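Local coordinates for PmbA-related protein (Thermotoga maritima, PDB 1VL4) that probably acts as a metallopeptidase of the PmbA/TldD (U62) family and is a putative modulator of DNA gyrase, at residues Lys19-Leu22 and Phe23-Lys27; Cys87-Glu90 and Ala91-Asn94; Glu124-Ser127 and Val128-Met132; Met248-Phe251 and Ile252-Ser256; Ser265-Lys268 and Gly269-Gly272. All coordinates share one frame; numbering follows the deposited sequence. Where two conformers were deposited one is given.

Contact 1. Residues Lys19-Leu22 and Phe23-Lys27; sequences KDRL and FALAK
K19 and F23, one turn apart on the amphipathic helix 15-29, make the tight part of this i to i+4 contact. The lysine lends its aliphatic chain to the phenyl ring: CG lies over one face in a CH-pi contact, 4.0 Å from the centroid of the F23 ring and 15° off its normal, placed toward the rim. K19 reaches it because CG stands anti to the backbone N (chi1 170°) and the chain beyond runs extended, which also takes NZ past the ring to a hydrogen bond with T166. A lysine suits this place since its methylenes cover an aromatic while its ammonium stays with polar partners. F23 continues inward onto V33 and I35 of strand 32-48, and L22, L25 and A26 keep to the buried side, with L22 and L25 packed on F88 of helix 84-93.

The outer side is looser. D20 and A24 meet mainly through the backbone, where A24 N donates to D20 O at 3.0 Å. R21 is bent at chi2 and chi3, and its guanidinium passes obliquely by L25, with NH2 4.1 Å from L25 CD1, a marginal touch at an exposed position. Backbone bonds hold both sides in the same helical frame; that of the inner turn is short and nearly straight, F23 N to K19 O at 2.8 Å and 168°.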
loop_
_atom_site.group_PDB
_atom_site.type_symbol
_atom_site.label_atom_id
_atom_site.label_comp_id
_atom_site.label_asym_id
_atom_site.label_seq_id
_atom_site.Cartn_x
_atom_site.Cartn_y
_atom_site.Cartn_z
ATOM N N LYS A 19 19.314 -25.219 -4.393
ATOM C CA LYS A 19 19.558 -25.526 -2.964
ATOM C C LYS A 19 20.888 -26.210 -2.692
ATOM O O LYS A 19 21.662 -25.778 -1.825
ATOM C CB LYS A 19 18.395 -26.386 -2.402
ATOM C CG LYS A 19 18.622 -26.985 -1.014
ATOM C CD LYS A 19 17.607 -28.078 -0.711
ATOM C CE LYS A 19 17.897 -28.747 0.613
ATOM N NZ LYS A 19 16.670 -29.405 1.218
ATOM N N ASP A 20 21.180 -27.242 -3.482
ATOM C CA ASP A 20 22.383 -28.027 -3.321
ATOM C C ASP A 20 23.622 -27.180 -3.573
ATOM O O ASP A 20 24.606 -27.279 -2.819
ATOM C CB ASP A 20 22.380 -29.227 -4.289
ATOM C CG ASP A 20 21.386 -30.325 -3.885
ATOM O OD1 ASP A 20 20.785 -30.280 -2.778
ATOM O OD2 ASP A 20 21.196 -31.242 -4.703
ATOM N N ARG A 21 23.591 -26.374 -4.636
ATOM C CA ARG A 21 24.742 -25.538 -4.955
ATOM C C ARG A 21 24.996 -24.588 -3.785
ATOM O O ARG A 21 26.121 -24.434 -3.331
ATOM C CB ARG A 21 24.508 -24.691 -6.223
ATOM C CG ARG A 21 24.554 -25.390 -7.616
ATOM C CD ARG A 21 25.985 -25.618 -8.187
ATOM N NE ARG A 21 26.897 -24.449 -8.258
ATOM C CZ ARG A 21 27.800 -24.093 -7.329
ATOM N NH1 ARG A 21 27.915 -24.765 -6.179
ATOM N NH2 ARG A 21 28.589 -23.034 -7.539
ATOM N N LEU A 22 23.919 -23.936 -3.330
ATOM C CA LEU A 22 23.995 -22.981 -2.221
ATOM C C LEU A 22 24.502 -23.595 -0.916
ATOM O O LEU A 22 25.352 -22.993 -0.248
ATOM C CB LEU A 22 22.624 -22.352 -1.970
ATOM C CG LEU A 22 22.163 -21.227 -2.924
ATOM C CD1 LEU A 22 20.796 -20.770 -2.451
ATOM C CD2 LEU A 22 23.140 -20.066 -2.948
ATOM N N PHE A 23 23.985 -24.780 -0.541
ATOM C CA PHE A 23 24.494 -25.471 0.649
ATOM C C PHE A 23 25.980 -25.839 0.547
ATOM O O PHE A 23 26.730 -25.731 1.508
ATOM C CB PHE A 23 23.686 -26.735 0.929
ATOM C CG PHE A 23 22.329 -26.499 1.525
ATOM C CD1 PHE A 23 21.649 -25.268 1.408
ATOM C CD2 PHE A 23 21.712 -27.522 2.216
ATOM C CE1 PHE A 23 20.372 -25.119 1.973
ATOM C CE2 PHE A 23 20.472 -27.378 2.768
ATOM C CZ PHE A 23 19.792 -26.193 2.660
ATOM N N ALA A 24 26.418 -26.266 -0.624
ATOM C CA ALA A 24 27.834 -26.560 -0.838
ATOM C C ALA A 24 28.699 -25.279 -0.687
ATOM O O ALA A 24 29.735 -25.267 -0.002
ATOM C CB ALA A 24 28.008 -27.171 -2.232
ATOM N N LEU A 25 28.239 -24.177 -1.281
ATOM C CA LEU A 25 28.906 -22.885 -1.101
ATOM C C LEU A 25 28.999 -22.478 0.346
ATOM O O LEU A 25 30.039 -21.991 0.773
ATOM C CB LEU A 25 28.214 -21.777 -1.893
ATOM C CG LEU A 25 28.571 -21.731 -3.375
ATOM C CD1 LEU A 25 27.460 -21.057 -4.142
ATOM C CD2 LEU A 25 29.886 -21.015 -3.568
ATOM N N ALA A 26 27.933 -22.685 1.101
ATOM C CA ALA A 26 27.909 -22.325 2.524
ATOM C C ALA A 26 29.009 -23.021 3.297
ATOM O O ALA A 26 29.833 -22.388 4.014
ATOM C CB ALA A 26 26.537 -22.657 3.145
ATOM N N LYS A 27 29.021 -24.343 3.162
ATOM C CA LYS A 27 30.040 -25.161 3.819
ATOM C C LYS A 27 31.436 -24.705 3.438
ATOM O O LYS A 27 32.280 -24.538 4.310
ATOM C CB LYS A 27 29.868 -26.630 3.437
ATOM C CG LYS A 27 28.699 -27.359 4.137
ATOM C CD LYS A 27 28.820 -28.853 3.767
ATOM C CE LYS A 27 27.484 -29.569 3.704
ATOM N NZ LYS A 27 27.568 -30.710 2.733
#

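Contact 2. Residues Cys87-Glu90 and Ala91-Asn94; sequences CFEE and ALSN
E90, L92 and A91 bury the most surface in this turn of helix 84-93, each in its own way. L92 brings both methyls against the ring of F88 one turn back: CD2 stands 4.0 Å from F88 CE1, and CD1 is 4.1 Å from F88 CZ, the two side chains crossing obliquely. With CG anti to the backbone N in both residues (chi1 173° in F88, -158° in L92), they meet on the face of the helix turned to V31 and V67. The same methyl, L92 CD2, also lies 3.7 Å from E89 OE1, the two side chains running side by side without a polar bond.

A91 is small enough to sit against V67 of strand 51-69 while its N donates to C87 O at 3.0 Å. E90 contributes its backbone here: its O accepts from N94 N at 3.2 Å near the end of the helix. N94 OD1 is buried without a partner. The hydrocarbon side of the helix thus lies on its own sheet, while the N94 amide, through ND2, links T75 O of its own chain with D57 of the second subunit, and the E90 carboxylate adds only a long, weak ion pair with R41 of that subunit.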
loop_
_atom_site.group_PDB
_atom_site.type_symbol
_atom_site.label_atom_id
_atom_site.label_comp_id
_atom_site.label_asym_id
_atom_site.label_seq_id
_atom_site.Cartn_x
_atom_site.Cartn_y
_atom_site.Cartn_z
ATOM N N CYS A 87 24.084 -15.257 -6.528
ATOM C CA CYS A 87 23.144 -15.049 -5.427
ATOM C C CYS A 87 23.783 -15.169 -4.028
ATOM O O CYS A 87 23.553 -14.329 -3.155
ATOM C CB CYS A 87 22.044 -16.065 -5.506
ATOM S SG CYS A 87 20.908 -15.757 -6.865
ATOM N N PHE A 88 24.569 -16.228 -3.834
ATOM C CA PHE A 88 25.252 -16.452 -2.595
ATOM C C PHE A 88 26.243 -15.330 -2.320
ATOM O O PHE A 88 26.270 -14.768 -1.222
ATOM C CB PHE A 88 25.925 -17.840 -2.614
ATOM C CG PHE A 88 26.806 -18.104 -1.433
ATOM C CD1 PHE A 88 28.138 -17.733 -1.469
ATOM C CD2 PHE A 88 26.295 -18.720 -0.279
ATOM C CE1 PHE A 88 28.995 -17.971 -0.394
ATOM C CE2 PHE A 88 27.139 -18.957 0.804
ATOM C CZ PHE A 88 28.496 -18.577 0.741
ATOM N N GLU A 89 27.046 -14.988 -3.313
ATOM C CA GLU A 89 28.047 -13.946 -3.153
ATOM C C GLU A 89 27.397 -12.586 -2.823
ATOM O O GLU A 89 27.936 -11.799 -2.039
ATOM C CB GLU A 89 28.951 -13.854 -4.393
ATOM C CG GLU A 89 29.851 -15.104 -4.660
ATOM C CD GLU A 89 30.856 -15.461 -3.535
ATOM O OE1 GLU A 89 31.141 -14.614 -2.648
ATOM O OE2 GLU A 89 31.379 -16.609 -3.557
ATOM N N GLU A 90 26.223 -12.342 -3.380
ATOM C CA GLU A 90 25.464 -11.127 -3.093
ATOM C C GLU A 90 25.015 -11.111 -1.637
ATOM O O GLU A 90 25.183 -10.119 -0.930
ATOM C CB GLU A 90 24.274 -11.045 -4.044
ATOM C CG GLU A 90 23.516 -9.742 -4.008
ATOM C CD GLU A 90 24.267 -8.537 -4.592
ATOM O OE1 GLU A 90 25.396 -8.636 -5.115
ATOM O OE2 GLU A 90 23.709 -7.451 -4.468
ATOM N N ALA A 91 24.486 -12.228 -1.153
ATOM C CA ALA A 91 24.008 -12.322 0.254
ATOM C C ALA A 91 25.195 -12.178 1.195
ATOM O O ALA A 91 25.101 -11.513 2.228
ATOM C CB ALA A 91 23.317 -13.634 0.508
ATOM N N LEU A 92 26.308 -12.805 0.838
ATOM C CA LEU A 92 27.503 -12.762 1.666
ATOM C C LEU A 92 27.979 -11.303 1.782
ATOM O O LEU A 92 28.298 -10.780 2.872
ATOM C CB LEU A 92 28.581 -13.634 1.012
ATOM C CG LEU A 92 29.695 -14.145 1.921
ATOM C CD1 LEU A 92 29.159 -15.160 2.895
ATOM C CD2 LEU A 92 30.861 -14.730 1.075
ATOM N N SER A 93 27.975 -10.603 0.651
ATOM C CA SER A 93 28.426 -9.246 0.673
ATOM C C SER A 93 27.548 -8.364 1.579
ATOM O O SER A 93 28.043 -7.441 2.196
ATOM C CB SER A 93 28.595 -8.681 -0.754
ATOM O OG SER A 93 28.614 -7.277 -0.701
ATOM N N ASN A 94 26.270 -8.648 1.695
ATOM C CA ASN A 94 25.415 -7.906 2.590
ATOM C C ASN A 94 25.596 -8.177 4.087
ATOM O O ASN A 94 24.928 -7.542 4.918
ATOM C CB ASN A 94 23.953 -8.099 2.204
ATOM C CG ASN A 94 23.621 -7.485 0.812
ATOM O OD1 ASN A 94 24.323 -6.615 0.319
ATOM N ND2 ASN A 94 22.541 -7.955 0.215
#

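Contact 3. Residues Glu124-Ser127 and Val128-Met132; sequences EKLS and VKEKM
A capping box opens helix 128-143: S127, the N-cap residue, and E130, three places on, each accept a hydrogen bond from the other's backbone NH. S127 OG takes the proton of E130 N at 3.0 Å and 161°. In return, S127 N donates at 2.9 Å and 171° to E130 OE1, which accepts on its anti lone pair, the one turned away from the second oxygen. OG is placed to meet E130 N by standing between its own backbone N and carbonyl carbon (chi1 71°), while E130 stretches back past the cap with its chain extended beyond CG. Serine suits the N-cap by its short hydroxyl, and glutamate has just the length to span the turn. The first full helical bond then forms from K131 N to S127 O at 3.2 Å.

Ahead of the box, L126 lies across the two side chains that come back from the helix. Its CD2 is 3.8 Å from E130 OE1, and its CB is 3.9 Å from K131 CE. K131 passes its methylenes over this residue and S127 O on the way to a salt bridge with D158. Beyond the cap, K129 packs on Q96 and M132 on V97 of the second subunit. The NH groups of a helix's first turn have no carbonyl one turn back within the helix; here the serine hydroxyl answers that of E130, and the glutamate's negative charge probably interacts favourably with the helix dipole.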
loop_
_atom_site.group_PDB
_atom_site.type_symbol
_atom_site.label_atom_id
_atom_site.label_comp_id
_atom_site.label_asym_id
_atom_site.label_seq_id
_atom_site.Cartn_x
_atom_site.Cartn_y
_atom_site.Cartn_z
ATOM N N GLU A 124 -8.883 -24.793 -7.702
ATOM C CA GLU A 124 -8.076 -25.032 -8.915
ATOM C C GLU A 124 -8.798 -25.741 -10.030
ATOM O O GLU A 124 -8.456 -25.569 -11.192
ATOM C CB GLU A 124 -6.877 -25.932 -8.595
ATOM C CG GLU A 124 -5.696 -25.193 -8.088
ATOM C CD GLU A 124 -4.672 -26.146 -7.503
ATOM O OE1 GLU A 124 -4.902 -26.659 -6.381
ATOM O OE2 GLU A 124 -3.649 -26.392 -8.190
ATOM N N LYS A 125 -9.761 -26.569 -9.665
ATOM C CA LYS A 125 -10.590 -27.287 -10.635
ATOM C C LYS A 125 -11.692 -26.472 -11.317
ATOM O O LYS A 125 -12.213 -26.900 -12.334
ATOM C CB LYS A 125 -11.202 -28.503 -9.926
ATOM C CG LYS A 125 -10.075 -29.517 -9.561
ATOM C CD LYS A 125 -10.607 -30.924 -9.305
ATOM C CE LYS A 125 -11.233 -31.065 -7.907
ATOM N NZ LYS A 125 -10.296 -31.756 -6.970
ATOM N N LEU A 126 -12.059 -25.326 -10.765
ATOM C CA LEU A 126 -13.114 -24.522 -11.338
ATOM C C LEU A 126 -12.677 -23.919 -12.640
ATOM O O LEU A 126 -11.554 -23.493 -12.787
ATOM C CB LEU A 126 -13.472 -23.354 -10.417
ATOM C CG LEU A 126 -14.132 -23.676 -9.101
ATOM C CD1 LEU A 126 -14.436 -22.364 -8.409
ATOM C CD2 LEU A 126 -15.400 -24.504 -9.285
ATOM N N SER A 127 -13.577 -23.824 -13.573
ATOM C CA SER A 127 -13.280 -23.081 -14.799
ATOM C C SER A 127 -13.480 -21.595 -14.517
ATOM O O SER A 127 -14.113 -21.242 -13.528
ATOM C CB SER A 127 -14.265 -23.448 -15.871
ATOM O OG SER A 127 -15.510 -22.900 -15.535
ATOM N N VAL A 128 -12.973 -20.721 -15.376
ATOM C CA VAL A 128 -13.183 -19.281 -15.184
ATOM C C VAL A 128 -14.648 -18.878 -15.359
ATOM O O VAL A 128 -15.100 -17.933 -14.746
ATOM C CB VAL A 128 -12.234 -18.396 -16.065
ATOM C CG1 VAL A 128 -12.320 -18.759 -17.553
ATOM C CG2 VAL A 128 -12.524 -16.894 -15.844
ATOM N N LYS A 129 -15.389 -19.569 -16.214
ATOM C CA LYS A 129 -16.782 -19.360 -16.293
ATOM C C LYS A 129 -17.502 -19.604 -14.986
ATOM O O LYS A 129 -18.375 -18.835 -14.619
ATOM C CB LYS A 129 -17.383 -20.212 -17.426
ATOM C CG LYS A 129 -18.878 -20.073 -17.534
ATOM C CD LYS A 129 -19.366 -20.482 -18.871
ATOM C CE LYS A 129 -20.869 -20.205 -19.021
ATOM N NZ LYS A 129 -21.637 -20.880 -17.935
ATOM N N GLU A 130 -17.137 -20.667 -14.268
ATOM C CA GLU A 130 -17.761 -20.953 -12.989
ATOM C C GLU A 130 -17.430 -19.887 -11.943
ATOM O O GLU A 130 -18.265 -19.547 -11.123
ATOM C CB GLU A 130 -17.345 -22.325 -12.459
ATOM C CG GLU A 130 -17.847 -23.504 -13.339
ATOM C CD GLU A 130 -17.289 -24.879 -12.863
ATOM O OE1 GLU A 130 -16.066 -25.116 -12.947
ATOM O OE2 GLU A 130 -18.080 -25.719 -12.399
ATOM N N LYS A 131 -16.209 -19.378 -11.971
ATOM C CA LYS A 131 -15.844 -18.287 -11.060
ATOM C C LYS A 131 -16.647 -17.049 -11.395
ATOM O O LYS A 131 -17.213 -16.444 -10.490
ATOM C CB LYS A 131 -14.335 -17.997 -11.131
ATOM C CG LYS A 131 -13.500 -19.202 -10.783
ATOM C CD LYS A 131 -12.021 -18.937 -10.880
ATOM C CE LYS A 131 -11.183 -20.203 -10.906
ATOM N NZ LYS A 131 -9.747 -20.021 -10.384
ATOM N N MET A 132 -16.781 -16.719 -12.703
ATOM C CA MET A 132 -17.539 -15.575 -13.100
ATOM C C MET A 132 -18.968 -15.748 -12.662
ATOM O O MET A 132 -19.591 -14.789 -12.195
ATOM C CB MET A 132 -17.505 -15.371 -14.625
ATOM C CG MET A 132 -16.166 -14.957 -15.149
ATOM S SD MET A 132 -16.071 -15.225 -16.959
ATOM C CE MET A 132 -17.515 -14.311 -17.506
#

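Contact 4. Residues Met248-Phe251 and Ile252-Ser256; sequences MEMF and IPMIS
The ring of F251 carries a methyl on one face: I255 CG2 sits 3.9 Å from the ring centroid, 25° off the normal, in a CH-pi contact shifted toward the rim, closest to CE2 and CZ. M254 approaches obliquely, its SD 3.9 Å from F251 CD1 in a Met-aromatic contact. Both side chains cross the phenylalanine at about a right angle. The ring can receive them because CG is anti to the backbone N (chi1 -165°), and I255 turns CG2 anti to its carbonyl carbon. Beyond the segments, L346 and L416 also pack on F251.

This is the junction where a 3-10 turn, 248-250, runs into the short, weakly bonded helix 252-255 in the interior of the chain. I252 N donates to E249 O at 3.1 Å, from above the carbonyl plane, and the bond from I255 N to F251 O is weak. P253, which has no NH to give, lays CD 3.5 Å from E249 O. Replacing F251 by an alanine is likely to leave I255 CG2 and M254 SD without their aromatic partner and to open a gap beside L346. The flexible M254 chain, extended beyond CG, carries its CE to 3.4 Å from M250 O, a carbonyl that also accepts from S380 OG.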
loop_
_atom_site.group_PDB
_atom_site.type_symbol
_atom_site.label_atom_id
_atom_site.label_comp_id
_atom_site.label_asym_id
_atom_site.label_seq_id
_atom_site.Cartn_x
_atom_site.Cartn_y
_atom_site.Cartn_z
ATOM N N MET A 248 -10.253 -5.924 16.611
ATOM C CA MET A 248 -9.283 -6.812 17.249
ATOM C C MET A 248 -7.899 -6.728 16.612
ATOM O O MET A 248 -6.916 -7.148 17.209
ATOM C CB MET A 248 -9.694 -8.291 17.089
ATOM C CG MET A 248 -10.697 -8.784 18.036
ATOM S SD MET A 248 -11.199 -10.425 17.449
ATOM C CE MET A 248 -9.832 -11.500 17.803
ATOM N N GLU A 249 -7.836 -6.358 15.345
ATOM C CA GLU A 249 -6.552 -6.230 14.687
ATOM C C GLU A 249 -5.619 -5.285 15.398
ATOM O O GLU A 249 -4.392 -5.460 15.320
ATOM C CB GLU A 249 -6.738 -5.774 13.238
ATOM C CG GLU A 249 -7.543 -6.848 12.503
ATOM C CD GLU A 249 -7.021 -7.085 11.155
ATOM O OE1 GLU A 249 -7.350 -6.249 10.287
ATOM O OE2 GLU A 249 -6.259 -8.078 10.991
ATOM N N MET A 250 -6.171 -4.300 16.110
ATOM C CA MET A 250 -5.302 -3.361 16.840
ATOM C C MET A 250 -4.633 -3.998 18.076
ATOM O O MET A 250 -3.724 -3.430 18.680
ATOM C CB MET A 250 -6.069 -2.094 17.161
ATOM C CG MET A 250 -6.893 -2.111 18.457
ATOM S SD MET A 250 -7.667 -0.480 18.694
ATOM C CE MET A 250 -6.285 0.554 19.206
ATOM N N PHE A 251 -5.055 -5.208 18.424
ATOM C CA PHE A 251 -4.430 -5.947 19.512
ATOM C C PHE A 251 -3.120 -6.605 19.056
ATOM O O PHE A 251 -2.249 -6.917 19.851
ATOM C CB PHE A 251 -5.412 -7.010 19.986
ATOM C CG PHE A 251 -5.073 -7.622 21.318
ATOM C CD1 PHE A 251 -4.854 -6.835 22.429
ATOM C CD2 PHE A 251 -4.986 -8.991 21.452
ATOM C CE1 PHE A 251 -4.534 -7.427 23.670
ATOM C CE2 PHE A 251 -4.698 -9.583 22.665
ATOM C CZ PHE A 251 -4.481 -8.806 23.780
ATOM N N ILE A 252 -2.983 -6.803 17.763
ATOM C CA ILE A 252 -1.890 -7.633 17.238
ATOM C C ILE A 252 -0.486 -7.013 17.502
ATOM O O ILE A 252 0.371 -7.688 18.080
ATOM C CB ILE A 252 -2.148 -8.007 15.770
ATOM C CG1 ILE A 252 -3.254 -9.074 15.688
ATOM C CG2 ILE A 252 -0.836 -8.465 15.093
ATOM C CD1 ILE A 252 -3.729 -9.413 14.227
ATOM N N PRO A 253 -0.274 -5.722 17.160
ATOM C CA PRO A 253 1.012 -5.105 17.552
ATOM C C PRO A 253 1.304 -5.100 19.066
ATOM O O PRO A 253 2.465 -5.204 19.477
ATOM C CB PRO A 253 0.908 -3.676 16.997
ATOM C CG PRO A 253 -0.202 -3.689 15.976
ATOM C CD PRO A 253 -1.132 -4.792 16.398
ATOM N N MET A 254 0.262 -5.028 19.904
ATOM C CA MET A 254 0.427 -5.008 21.375
ATOM C C MET A 254 1.041 -6.272 21.946
ATOM O O MET A 254 1.751 -6.241 22.960
ATOM C CB MET A 254 -0.926 -4.807 22.078
ATOM C CG MET A 254 -1.728 -3.673 21.504
ATOM S SD MET A 254 -3.185 -3.362 22.484
ATOM C CE MET A 254 -3.748 -1.870 21.675
ATOM N N ILE A 255 0.742 -7.393 21.301
ATOM C CA ILE A 255 1.181 -8.682 21.812
ATOM C C ILE A 255 2.496 -9.159 21.177
ATOM O O ILE A 255 3.042 -10.157 21.613
ATOM C CB ILE A 255 0.066 -9.766 21.741
ATOM C CG1 ILE A 255 -0.396 -10.042 20.325
ATOM C CG2 ILE A 255 -1.025 -9.420 22.744
ATOM C CD1 ILE A 255 -1.432 -11.196 20.224
ATOM N N SER A 256 3.035 -8.414 20.207
ATOM C CA SER A 256 4.454 -8.631 19.789
ATOM C C SER A 256 5.512 -8.386 20.885
ATOM O O SER A 256 5.671 -7.253 21.405
ATOM C CB SER A 256 4.772 -7.788 18.564
ATOM O OG SER A 256 6.146 -7.812 18.309
#

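Contact 5. Residues Ser265-Lys268 and Gly269-Gly272; sequences SPLK and GKLG
K270 and L267 cross at about a right angle, the lysine chain folding back over the turn while the leucine stands out from it toward the protein. K270 sets off with CG anti to its carbonyl carbon (chi1 -54°), then bends at chi2 and again at chi4, and this doubled-back path brings NZ to P266 O at 2.6 Å. The ammonium group approaches that carbonyl tilted 23° from its plane. On the way, K270 CG passes 3.3 Å from L267 O, and NZ comes within 4.1 Å of L267 CD2, where a methyl and a charged tip merely adjoin.

The backbone of the same residue closes the turn: K270 N donates to L267 O at 3.0 Å, from above the carbonyl plane. One residue thus binds two successive carbonyls, one by its main chain and one by its side chain, and a long flexible lysine suits a place that asks for such a reach. A leucine in its place would probably leave P266 O without its ammonium donor and remove the side-chain tie to the preceding turn.

L267 suits the inward position, packing on F251, M254 and I255, with F318 and L413 also against it. G269 takes a positive phi of 79°, where a side chain would strike K268 O. At the start, S265 OG accepts from L267 N at 3.1 Å and is itself joined to M254 O. The loop is therefore built of overlapping tight turns: an ST turn at S265, a type I beta turn from S265 to K268, and a type II beta turn from L267 to K270 with glycine at its third position.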
loop_
_atom_site.group_PDB
_atom_site.type_symbol
_atom_site.label_atom_id
_atom_site.label_comp_id
_atom_site.label_asym_id
_atom_site.label_seq_id
_atom_site.Cartn_x
_atom_site.Cartn_y
_atom_site.Cartn_z
ATOM N N SER A 265 4.285 -0.915 23.148
ATOM C CA SER A 265 3.074 -1.655 23.503
ATOM C C SER A 265 2.520 -1.238 24.876
ATOM O O SER A 265 3.243 -1.214 25.864
ATOM C CB SER A 265 3.345 -3.171 23.529
ATOM O OG SER A 265 2.269 -3.859 24.139
ATOM N N PRO A 266 1.203 -1.008 24.957
ATOM C CA PRO A 266 0.638 -0.661 26.258
ATOM C C PRO A 266 0.528 -1.877 27.224
ATOM O O PRO A 266 0.063 -1.712 28.338
ATOM C CB PRO A 266 -0.738 -0.105 25.879
ATOM C CG PRO A 266 -1.135 -0.919 24.695
ATOM C CD PRO A 266 0.158 -1.106 23.918
ATOM N N LEU A 267 0.961 -3.070 26.799
ATOM C CA LEU A 267 0.992 -4.269 27.631
ATOM C C LEU A 267 2.328 -4.560 28.339
ATOM O O LEU A 267 2.447 -5.545 29.075
ATOM C CB LEU A 267 0.605 -5.510 26.778
ATOM C CG LEU A 267 -0.812 -5.508 26.201
ATOM C CD1 LEU A 267 -1.025 -6.724 25.303
ATOM C CD2 LEU A 267 -1.848 -5.520 27.284
ATOM N N LYS A 268 3.335 -3.725 28.146
ATOM C CA LYS A 268 4.607 -3.947 28.848
ATOM C C LYS A 268 4.369 -4.014 30.354
ATOM O O LYS A 268 3.646 -3.182 30.914
ATOM C CB LYS A 268 5.611 -2.850 28.523
ATOM C CG LYS A 268 7.034 -3.186 28.948
ATOM C CD LYS A 268 7.986 -1.984 28.852
ATOM C CE LYS A 268 9.347 -2.399 28.271
ATOM N NZ LYS A 268 9.869 -3.672 28.865
ATOM N N GLY A 269 4.958 -5.023 31.001
ATOM C CA GLY A 269 4.818 -5.206 32.452
ATOM C C GLY A 269 3.514 -5.832 32.962
ATOM O O GLY A 269 3.314 -5.976 34.192
ATOM N N LYS A 270 2.659 -6.262 32.027
ATOM C CA LYS A 270 1.338 -6.744 32.364
ATOM C C LYS A 270 1.209 -8.264 32.298
ATOM O O LYS A 270 0.129 -8.796 32.476
ATOM C CB LYS A 270 0.307 -6.103 31.441
ATOM C CG LYS A 270 0.342 -4.590 31.385
ATOM C CD LYS A 270 -0.824 -3.939 32.111
ATOM C CE LYS A 270 -1.095 -2.532 31.593
ATOM N NZ LYS A 270 -1.540 -2.599 30.175
ATOM N N LEU A 271 2.290 -8.988 32.063
ATOM C CA LEU A 271 2.159 -10.428 32.023
ATOM C C LEU A 271 1.589 -10.820 33.371
ATOM O O LEU A 271 1.992 -10.303 34.411
ATOM C CB LEU A 271 3.492 -11.141 31.739
ATOM C CG LEU A 271 4.011 -11.089 30.296
ATOM C CD1 LEU A 271 5.466 -11.571 30.230
ATOM C CD2 LEU A 271 3.141 -11.918 29.348
ATOM N N GLY A 272 0.602 -11.695 33.363
ATOM C CA GLY A 272 0.062 -12.209 34.588
ATOM C C GLY A 272 -1.021 -11.343 35.195
ATOM O O GLY A 272 -1.624 -11.742 36.162
#

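Along the chain the five contacts come in series, forming two close pairs and one outlier. Contacts 1 and 2, with centres about 13 Å apart, touch where helices 15-29 and 84-93 pack together beside the long six-stranded antiparallel sheet. Contacts 4 and 5, centres about 12 Å apart, touch in the C-terminal part of the chain, where M254 and I255 meet the loop 265-272. Contact 3, which starts helix 128-143, packs against strands of that long sheet, yet its centre lies about 43 Å from that of contact 2. Both nevertheless reach the second subunit, so helices at widely separated places on the sheet take part in the dimer contact, while the C-terminal pair serves its own chain's packing.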